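Local structure of DUF192 domain-containing protein (Novosphingobium aromaticivorans, 3M7A) at residues Gln47-Leu51 with Met63-Arg67. The protein is of unknown function, a DUF192 (COG1430) family member with a largely beta-strand fold and probably a signal peptide in its natural precursor. Sequence-based numbering, arbitrary orientation. Where two conformers were deposited one is given.
Sequences QAKGL and MIFLR
The meeting of Gln47 and Arg67 starts from CG anti to the carbonyl carbon in both (chi1 -63° and -59°); Gln47 then runs extended, while Arg67 bends at chi3 and brings its guanidinium back. NH1 of Arg67 donates to OE1 of Gln47 at 2.9 Å. The acceptor lies near the guanidinium plane, though the N-H...O angle is only 144° and the amide stands almost perpendicular to the guanidinium. On its way there the glutamine passes the Phe65 ring, its CB 3.8 Å from CD2. The ring presents its edge to the helix end: the backbone O of Gln47 lies in its plane, 3.5 Å from CE2, and CA of Gly50 approaches CZ. Gly50, the first residue past helix 44-49, has positive phi; SE of Met63 lies 3.5 Å from C of Gly50, while Leu51 CD2 touches Met63 CE at 3.7 Å. Helix 44-49 connects parallel strands 32-41 and 61-66, a beta-alpha-beta unit, and here its C-terminal end is laid on the second strand. Were this glutamine an alanine, Arg67 NH1 would probably lose this acceptor and Arg42 O its amide donor, NE2. Chemically, a neutral amide thus joins the chain before its helix to a cationic side chain.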
loop_
_atom_site.group_PDB
_atom_site.type_symbol
_atom_site.label_atom_id
_atom_site.label_comp_id
_atom_site.label_asym_id
_atom_site.label_seq_id
_atom_site.Cartn_x
_atom_site.Cartn_y
_atom_site.Cartn_z
ATOM N N GLN A 47 4.526 1.966 11.155
ATOM C CA GLN A 47 4.409 0.802 10.306
ATOM C C GLN A 47 3.865 -0.429 11.066
ATOM O O GLN A 47 3.195 -1.262 10.469
ATOM C CB GLN A 47 5.742 0.476 9.637
ATOM C CG GLN A 47 6.256 1.552 8.705
ATOM C CD GLN A 47 7.503 1.113 7.951
ATOM O OE1 GLN A 47 7.532 0.009 7.411
ATOM N NE2 GLN A 47 8.547 1.930 7.985
ATOM N N ALA A 48 4.147 -0.532 12.363
ATOM C CA ALA A 48 3.626 -1.627 13.180
ATOM C C ALA A 48 2.133 -1.459 13.437
ATOM O O ALA A 48 1.410 -2.441 13.646
ATOM C CB ALA A 48 4.390 -1.696 14.511
ATOM N N LYS A 49 1.641 -0.226 13.444
ATOM C CA LYS A 49 0.209 0.010 13.616
ATOM C C LYS A 49 -0.555 -0.197 12.305
ATOM O O LYS A 49 -1.685 -0.700 12.316
ATOM C CB LYS A 49 -0.046 1.411 14.175
ATOM C CG LYS A 49 -1.512 1.680 14.527
ATOM C CD LYS A 49 -1.718 3.032 15.205
ATOM C CE LYS A 49 -3.194 3.291 15.531
ATOM N NZ LYS A 49 -3.447 4.680 16.025
ATOM N N GLY A 50 0.033 0.210 11.168
ATOM C CA GLY A 50 -0.621 0.009 9.864
ATOM C C GLY A 50 -2.033 0.532 9.866
ATOM O O GLY A 50 -2.296 1.634 10.347
ATOM N N LEU A 51 -2.921 -0.298 9.328
ATOM C CA LEU A 51 -4.348 0.016 9.250
ATOM C C LEU A 51 -5.156 -0.708 10.339
ATOM O O LEU A 51 -6.350 -0.928 10.181
ATOM C CB LEU A 51 -4.891 -0.283 7.840
ATOM C CG LEU A 51 -4.508 0.723 6.759
ATOM C CD1 LEU A 51 -4.815 0.154 5.355
ATOM C CD2 LEU A 51 -5.245 2.030 6.981
HETATM N N MSE A 63 -2.548 2.815 2.179
HETATM C CA MSE A 63 -1.504 3.236 3.109
HETATM C C MSE A 63 -0.173 2.815 2.488
HETATM O O MSE A 63 -0.026 1.665 2.064
HETATM C CB MSE A 63 -1.656 2.630 4.496
HETATM C CG MSE A 63 -0.592 3.093 5.496
HETATM SE SE MSE A 63 -0.892 2.583 7.307
HETATM C CE MSE A 63 -2.166 3.981 7.782
ATOM N N ILE A 64 0.771 3.748 2.441
ATOM C CA ILE A 64 2.108 3.509 1.918
ATOM C C ILE A 64 3.091 3.537 3.103
ATOM O O ILE A 64 3.081 4.467 3.913
ATOM C CB ILE A 64 2.470 4.532 0.785
ATOM C CG1 ILE A 64 3.838 4.225 0.146
ATOM C CG2 ILE A 64 2.440 5.966 1.263
ATOM C CD1 ILE A 64 3.828 3.083 -0.815
ATOM N N PHE A 65 3.915 2.505 3.182
ATOM C CA PHE A 65 4.886 2.281 4.226
ATOM C C PHE A 65 6.254 2.484 3.583
ATOM O O PHE A 65 6.612 1.744 2.677
ATOM C CB PHE A 65 4.784 0.853 4.757
ATOM C CG PHE A 65 3.436 0.464 5.368
ATOM C CD1 PHE A 65 2.311 0.333 4.588
ATOM C CD2 PHE A 65 3.340 0.149 6.715
ATOM C CE1 PHE A 65 1.116 -0.048 5.160
ATOM C CE2 PHE A 65 2.141 -0.239 7.282
ATOM C CZ PHE A 65 1.026 -0.347 6.504
ATOM N N LEU A 66 7.000 3.511 3.993
ATOM C CA LEU A 66 8.272 3.877 3.355
ATOM C C LEU A 66 9.387 3.496 4.302
ATOM O O LEU A 66 9.393 3.899 5.472
ATOM C CB LEU A 66 8.345 5.358 3.010
ATOM C CG LEU A 66 7.382 5.833 1.943
ATOM C CD1 LEU A 66 7.652 7.334 1.661
ATOM C CD2 LEU A 66 7.440 4.960 0.659
ATOM N N ARG A 67 10.316 2.701 3.793
ATOM C CA ARG A 67 11.271 2.026 4.648
ATOM C C ARG A 67 12.692 2.395 4.360
ATOM O O ARG A 67 13.152 2.340 3.244
ATOM C CB ARG A 67 11.130 0.525 4.503
ATOM C CG ARG A 67 9.737 0.072 4.867
ATOM C CD ARG A 67 9.490 -1.358 4.519
ATOM N NE ARG A 67 10.380 -2.314 5.166
ATOM C CZ ARG A 67 10.262 -2.720 6.421
ATOM N NH1 ARG A 67 9.316 -2.246 7.220
ATOM N NH2 ARG A 67 11.087 -3.626 6.906
#